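Local coordinates for protein Cas13d (uncultured Ruminococcus sp, PDB 6IV9) that binds CRISPR RNA and probably uses its two HEPN domains to mature this guide and to cleave target RNA, at residues Leu97-Lys100 with Asp101-Asn104; Met535-Ser538 with Ala539-Val542; Asp555-Arg558 with Ile559-Leu563. The protein carries 2 engineered substitutions. All coordinates share one frame; numbering follows the deposited sequence. Where two conformers were deposited one is given.

All three contacts are local, each within one continuous stretch of chain, and they compare what a serine can do in a loop with what an arginine and a glutamate can do on a helix. Interaction 1 lies at the surface, between two small antiparallel sheets; interaction 2, partly buried, turns the chain after helix 511-535. Interaction 1 is an ST motif, and interaction 2 repeats it with a weak carbonyl bond; they touch through Leu97 CD1 and Ala539 CB, 3.8 Å apart. Interaction 3 forms the first turns of helix 556-570, also partly buried, and packs on helix 511-535. Water joins the bonds of interaction 1, apolar contact those of interaction 2, and a salt bridge those of interaction 3.

Interaction 1: residues Leu97-Lys100 with Asp101-Asn104; sequences LSSK and DNSN
Ser98 and Ser99 both place OG between their own backbone N and carbonyl carbon (chi1 59° and 69°), but the two hydroxyls meet different residues across the loop: that of Ser98 approaches Ser103, and that of Ser99 turns to Asn102. Ser99 OG accepts the backbone N-H of Asn102 at 3.0 Å along a nearly straight path (163° at the hydrogen). One residue further on, Ser103 N donates to Ser99 O at 3.1 Å. This pair of bonds, side-chain oxygen to the third residue and carbonyl to the fourth, defines an ST motif, and it encloses a single helix-like turn through Lys100, Asp101 and Asn102. A water bridges Ser99 and Asn102 as well: it accepts from Ser99 N at 2.9 Å and donates to Asn102 OD1, also at 2.9 Å. Ser98 OG lies 3.3 Å from Ser103 CB, and the hydroxyls of Ser98 and Ser103 both bond to Glu84 OE1 on strand 81-88. Ser103 OG also bonds to Lys120 NZ, so the turn is anchored where it links strand 94-96 to strand 105-110. Uncharged backbone and hydroxyl groups thus build the turn itself, while the buried Ser103 OG, bonded to both a carboxylate and an ammonium group, would probably be polarised by the pair.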
loop_
_atom_site.group_PDB
_atom_site.type_symbol
_atom_site.label_atom_id
_atom_site.label_comp_id
_atom_site.label_asym_id
_atom_site.label_seq_id
_atom_site.Cartn_x
_atom_site.Cartn_y
_atom_site.Cartn_z
ATOM N N LEU A 97 -22.191 9.978 30.404
ATOM C CA LEU A 97 -22.170 11.076 29.412
ATOM C C LEU A 97 -23.137 10.754 28.274
ATOM O O LEU A 97 -23.645 11.674 27.662
ATOM C CB LEU A 97 -20.743 11.212 28.879
ATOM C CG LEU A 97 -19.661 11.404 29.929
ATOM C CD1 LEU A 97 -18.283 11.406 29.308
ATOM C CD2 LEU A 97 -19.885 12.682 30.693
ATOM N N SER A 98 -23.313 9.471 27.990
ATOM C CA SER A 98 -24.196 9.010 26.899
ATOM C C SER A 98 -25.675 9.130 27.274
ATOM O O SER A 98 -26.002 9.065 28.443
ATOM C CB SER A 98 -23.862 7.606 26.514
ATOM O OG SER A 98 -23.998 6.737 27.611
ATOM N N SER A 99 -26.507 9.323 26.257
ATOM C CA SER A 99 -27.980 9.346 26.397
ATOM C C SER A 99 -28.471 7.906 26.528
ATOM O O SER A 99 -27.738 7.000 26.189
ATOM C CB SER A 99 -28.601 9.982 25.206
ATOM O OG SER A 99 -28.439 9.154 24.080
ATOM N N LYS A 100 -29.711 7.717 26.947
ATOM C CA LYS A 100 -30.258 6.347 27.078
ATOM C C LYS A 100 -30.275 5.677 25.705
ATOM O O LYS A 100 -30.075 4.489 25.650
ATOM C CB LYS A 100 -31.688 6.386 27.610
ATOM C CG LYS A 100 -32.430 5.064 27.532
ATOM C CD LYS A 100 -33.435 4.897 28.649
ATOM C CE LYS A 100 -34.576 5.882 28.561
ATOM N NZ LYS A 100 -35.641 5.566 29.541
ATOM N N ASP A 101 -30.628 6.414 24.662
ATOM C CA ASP A 101 -30.671 5.845 23.297
ATOM C C ASP A 101 -29.275 5.514 22.753
ATOM O O ASP A 101 -29.128 4.471 22.150
ATOM C CB ASP A 101 -31.381 6.804 22.347
ATOM C CG ASP A 101 -32.894 6.793 22.490
ATOM O OD1 ASP A 101 -33.437 5.778 22.945
ATOM O OD2 ASP A 101 -33.511 7.801 22.132
ATOM N N ASN A 102 -28.312 6.417 22.897
ATOM C CA ASN A 102 -26.943 6.209 22.353
ATOM C C ASN A 102 -26.108 5.167 23.112
ATOM O O ASN A 102 -25.227 4.603 22.500
ATOM C CB ASN A 102 -26.182 7.521 22.191
ATOM C CG ASN A 102 -26.949 8.522 21.360
ATOM O OD1 ASN A 102 -26.783 9.724 21.528
ATOM N ND2 ASN A 102 -27.787 8.033 20.464
ATOM N N SER A 103 -26.374 4.942 24.392
ATOM C CA SER A 103 -25.494 4.072 25.212
ATOM C C SER A 103 -25.426 2.631 24.700
ATOM O O SER A 103 -26.452 2.063 24.417
ATOM C CB SER A 103 -25.854 4.136 26.658
ATOM O OG SER A 103 -24.890 3.467 27.427
ATOM N N ASN A 104 -24.211 2.085 24.650
ATOM C CA ASN A 104 -23.961 0.707 24.167
ATOM C C ASN A 104 -23.466 -0.205 25.287
ATOM O O ASN A 104 -23.483 -1.402 25.103
ATOM C CB ASN A 104 -22.931 0.723 23.047
ATOM C CG ASN A 104 -23.456 1.504 21.874
ATOM O OD1 ASN A 104 -24.574 1.280 21.458
ATOM N ND2 ASN A 104 -22.682 2.443 21.378
HETATM O O HOH W 1 -25.119 10.170 23.858
HETATM O O HOH W 2 -29.060 2.209 24.808
#

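Interaction 2: residues Met535-Ser538 with Ala539-Val542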
loop_
_atom_site.group_PDB
_atom_site.type_symbol
_atom_site.label_atom_id
_atom_site.label_comp_id
_atom_site.label_asym_id
_atom_site.label_seq_id
_atom_site.Cartn_x
_atom_site.Cartn_y
_atom_site.Cartn_z
ATOM N N MET A 535 -11.035 15.203 22.316
ATOM C CA MET A 535 -10.335 16.218 23.140
ATOM C C MET A 535 -11.131 17.528 23.196
ATOM O O MET A 535 -11.110 18.171 24.220
ATOM C CB MET A 535 -8.907 16.452 22.650
ATOM C CG MET A 535 -8.000 15.318 23.015
ATOM S SD MET A 535 -6.261 15.581 22.670
ATOM C CE MET A 535 -6.292 15.460 20.889
ATOM N N LYS A 536 -11.835 17.864 22.122
ATOM C CA LYS A 536 -12.587 19.138 22.032
ATOM C C LYS A 536 -13.981 18.988 22.638
ATOM O O LYS A 536 -14.701 19.980 22.693
ATOM C CB LYS A 536 -12.687 19.596 20.581
ATOM C CG LYS A 536 -11.394 20.120 19.992
ATOM C CD LYS A 536 -11.471 20.287 18.510
ATOM C CE LYS A 536 -10.149 20.657 17.889
ATOM N NZ LYS A 536 -9.483 21.751 18.625
ATOM N N SER A 537 -14.317 17.794 23.110
ATOM C CA SER A 537 -15.654 17.527 23.691
ATOM C C SER A 537 -15.849 18.328 24.980
ATOM O O SER A 537 -14.878 18.623 25.627
ATOM C CB SER A 537 -15.834 16.058 23.941
ATOM O OG SER A 537 -15.046 15.628 25.021
ATOM N N SER A 538 -17.100 18.608 25.337
ATOM C CA SER A 538 -17.398 19.341 26.593
ATOM C C SER A 538 -16.896 18.521 27.771
ATOM O O SER A 538 -16.373 19.088 28.692
ATOM C CB SER A 538 -18.868 19.541 26.760
ATOM O OG SER A 538 -19.445 19.987 25.565
ATOM N N ALA A 539 -17.120 17.216 27.722
ATOM C CA ALA A 539 -16.722 16.319 28.822
ATOM C C ALA A 539 -15.207 16.259 29.002
ATOM O O ALA A 539 -14.763 16.275 30.134
ATOM C CB ALA A 539 -17.301 14.961 28.576
ATOM N N VAL A 540 -14.446 16.156 27.917
ATOM C CA VAL A 540 -12.971 16.048 28.079
ATOM C C VAL A 540 -12.350 17.439 28.129
ATOM O O VAL A 540 -11.608 17.697 29.046
ATOM C CB VAL A 540 -12.361 15.193 26.959
ATOM C CG1 VAL A 540 -10.863 15.097 27.097
ATOM C CG2 VAL A 540 -12.973 13.814 26.957
ATOM N N ASP A 541 -12.606 18.238 27.102
ATOM C CA ASP A 541 -12.196 19.662 27.080
ATOM C C ASP A 541 -10.722 19.858 27.437
ATOM O O ASP A 541 -10.460 20.540 28.408
ATOM C CB ASP A 541 -13.092 20.479 28.004
ATOM C CG ASP A 541 -12.929 21.974 27.827
ATOM O OD1 ASP A 541 -12.767 22.412 26.689
ATOM O OD2 ASP A 541 -12.963 22.672 28.839
ATOM N N VAL A 542 -9.809 19.224 26.712
ATOM C CA VAL A 542 -8.362 19.451 26.978
ATOM C C VAL A 542 -7.807 20.249 25.800
ATOM O O VAL A 542 -8.338 20.119 24.723
ATOM C CB VAL A 542 -7.572 18.151 27.181
ATOM C CG1 VAL A 542 -8.015 17.411 28.421
ATOM C CG2 VAL A 542 -7.648 17.256 25.966
#
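Ser537 OG takes the backbone N-H of Val540 at 3.0 Å, a fairly straight bond (156° at the hydrogen). The valine side chain lies against the same oxygen: Val540 CB comes to 3.3 Å from Ser537 OG and Val540 CG2 to 3.4 Å. The carbonyl of the same serine receives Asp541 N at 2.7 Å, but the N-H points poorly toward it and the bond is weak. At the two ends of the turn Met535 O accepts from Val542 N at 3.0 Å, the donor lying in the carbonyl plane, and so ties together residues seven apart in sequence. Beside this bond one methyl of Val542, CG2, sits against the stem of the methionine, 3.5 Å from Met535 CG; the two side chains cross obliquely, with Met535 SD the more distant neighbour.

The positions of these groups are set a shell further out. Ser537 keeps OG between its backbone N and carbonyl carbon (chi1 72°), from where the hydroxyl can also donate to Ile534 O near the end of helix 511-535; it is thus engaged both as donor and as acceptor. Asp541 has a left-handed backbone conformation, which swings the chain round so that Val542 N can face Met535 O. Met535 packs on Ile168, His169 and Leu172 of helix 168-197, and Val542 also touches His169, while Ala539 meets Leu97 from another loop. Serine oxygen to the third residue's N-H, with the carbonyl of that serine to the fourth, is the pattern of an ST motif, here with its carbonyl bond weak, and it turns the chain sharply (segment directions 136° apart) just after helix 511-535.

Interaction 3: residues Asp555-Arg558 with Ile559-Leu563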
loop_
_atom_site.group_PDB
_atom_site.type_symbol
_atom_site.label_atom_id
_atom_site.label_comp_id
_atom_site.label_asym_id
_atom_site.label_seq_id
_atom_site.Cartn_x
_atom_site.Cartn_y
_atom_site.Cartn_z
ATOM N N ASP A 555 -8.053 19.528 9.586
ATOM C CA ASP A 555 -8.996 19.210 8.487
ATOM C C ASP A 555 -9.033 17.695 8.242
ATOM O O ASP A 555 -9.438 17.290 7.174
ATOM C CB ASP A 555 -8.645 19.991 7.225
ATOM C CG ASP A 555 -9.761 20.897 6.750
ATOM O OD1 ASP A 555 -10.873 20.781 7.271
ATOM O OD2 ASP A 555 -9.509 21.689 5.849
ATOM N N SER A 556 -8.699 16.928 9.275
ATOM C CA SER A 556 -8.566 15.453 9.203
ATOM C C SER A 556 -9.868 14.819 8.741
ATOM O O SER A 556 -9.822 13.870 7.985
ATOM C CB SER A 556 -8.091 14.868 10.481
ATOM O OG SER A 556 -6.718 15.070 10.612
ATOM N N GLN A 557 -10.991 15.300 9.264
ATOM C CA GLN A 557 -12.349 14.794 8.615
ATOM C C GLN A 557 -12.567 14.863 7.099
ATOM O O GLN A 557 -12.927 13.937 6.446
ATOM C CB GLN A 557 -13.531 15.405 9.367
ATOM C CG GLN A 557 -14.878 14.860 8.918
ATOM C CD GLN A 557 -15.030 13.378 9.173
ATOM O OE1 GLN A 557 -14.724 12.536 8.326
ATOM N NE2 GLN A 557 -15.520 13.040 10.352
ATOM N N ARG A 558 -12.266 16.034 6.563
ATOM C CA ARG A 558 -12.348 16.305 5.119
ATOM C C ARG A 558 -11.290 15.462 4.399
ATOM O O ARG A 558 -11.613 14.857 3.410
ATOM C CB ARG A 558 -12.069 17.788 4.901
ATOM C CG ARG A 558 -12.122 18.196 3.448
ATOM C CD ARG A 558 -12.105 19.685 3.261
ATOM N NE ARG A 558 -12.281 19.935 1.857
ATOM C CZ ARG A 558 -12.235 21.124 1.313
ATOM N NH1 ARG A 558 -12.257 22.192 2.081
ATOM N NH2 ARG A 558 -12.163 21.245 0.009
ATOM N N ILE A 559 -10.076 15.407 4.931
ATOM C CA ILE A 559 -9.006 14.616 4.261
ATOM C C ILE A 559 -9.402 13.135 4.217
ATOM O O ILE A 559 -9.253 12.532 3.183
ATOM C CB ILE A 559 -7.651 14.837 4.944
ATOM C CG1 ILE A 559 -7.198 16.293 4.834
ATOM C CG2 ILE A 559 -6.617 13.886 4.397
ATOM C CD1 ILE A 559 -6.100 16.668 5.782
ATOM N N THR A 560 -9.962 12.614 5.296
ATOM C CA THR A 560 -10.355 11.188 5.298
ATOM C C THR A 560 -11.374 10.945 4.183
ATOM O O THR A 560 -11.230 9.983 3.468
ATOM C CB THR A 560 -11.030 10.825 6.624
ATOM O OG1 THR A 560 -10.133 11.069 7.695
ATOM C CG2 THR A 560 -11.460 9.385 6.693
ATOM N N ASN A 561 -12.362 11.820 4.054
ATOM C CA ASN A 561 -13.408 11.668 3.014
ATOM C C ASN A 561 -12.820 11.800 1.607
ATOM O O ASN A 561 -13.160 11.017 0.762
ATOM C CB ASN A 561 -14.527 12.681 3.225
ATOM C CG ASN A 561 -15.251 12.498 4.538
ATOM O OD1 ASN A 561 -15.243 11.429 5.108
ATOM N ND2 ASN A 561 -15.884 13.544 5.020
ATOM N N GLU A 562 -11.979 12.797 1.383
ATOM C CA GLU A 562 -11.360 13.035 0.055
ATOM C C GLU A 562 -10.434 11.886 -0.347
ATOM O O GLU A 562 -10.439 11.482 -1.482
ATOM C CB GLU A 562 -10.603 14.350 0.084
ATOM C CG GLU A 562 -11.510 15.497 0.411
ATOM C CD GLU A 562 -10.911 16.869 0.224
ATOM O OE1 GLU A 562 -9.701 16.972 0.117
ATOM O OE2 GLU A 562 -11.686 17.813 0.183
ATOM N N LEU A 563 -9.661 11.389 0.601
ATOM C CA LEU A 563 -8.710 10.288 0.334
ATOM C C LEU A 563 -9.500 9.044 -0.081
ATOM O O LEU A 563 -9.030 8.295 -0.885
ATOM C CB LEU A 563 -7.880 10.069 1.591
ATOM C CG LEU A 563 -6.437 10.546 1.545
ATOM C CD1 LEU A 563 -6.156 11.608 0.523
ATOM C CD2 LEU A 563 -5.893 10.895 2.897
#
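The guanidinium of Arg558 meets Glu562 at its edge: OE2 lies close to the guanidinium plane and accepts from NE at 2.8 Å in a salt bridge. The carboxylate is not laid flat in that plane but stands almost perpendicular to it, the two groups 83° apart, and NE comes to Glu562 OE2 from above the carboxylate plane, 42° out of it. This is a single-atom grip rather than a two-pronged one. Arg558 reaches it with CG anti to its backbone N (chi1 180°) and the chain extended to NE, running beside the carboxylate with CG 3.3 Å from Glu562 OE2. The other ends are held from outside, Arg558 NH2 by Asp494 O and Glu562 OE1 by Ser499 OG and Leu496 N, so the ion pair joins the helix to the chain before and within helix 497-505. With an alanine in place of Arg558, Glu562 OE2 would probably be left without its positive mate, and the link to Asp494 O would be lost.

Pairing of residues four apart suits the alpha-helical spacing, and here it marks the opening turns of helix 556-570, with Asp555 at the N-cap position, though its side chain makes no capping bond. The regular backbone bonds run from Ile559 N to Asp555 O (3.0 Å) and from Glu562 N to Arg558 O (2.9 Å). Ser556 O is gripped twice, by Thr560 N at 3.0 Å and by Thr560 OG1 at 2.8 Å, the donors arriving from opposite faces of the carbonyl plane. The threonine hydroxyl thereby finds an acceptor inside the helix on a side that packs against helix 511-535, where Thr560 touches Phe525 and Ser556 touches Ile528. Ile559 CG1 rests 3.4 Å from Asp555 O, and its side chain also packs on Leu496 and Leu552.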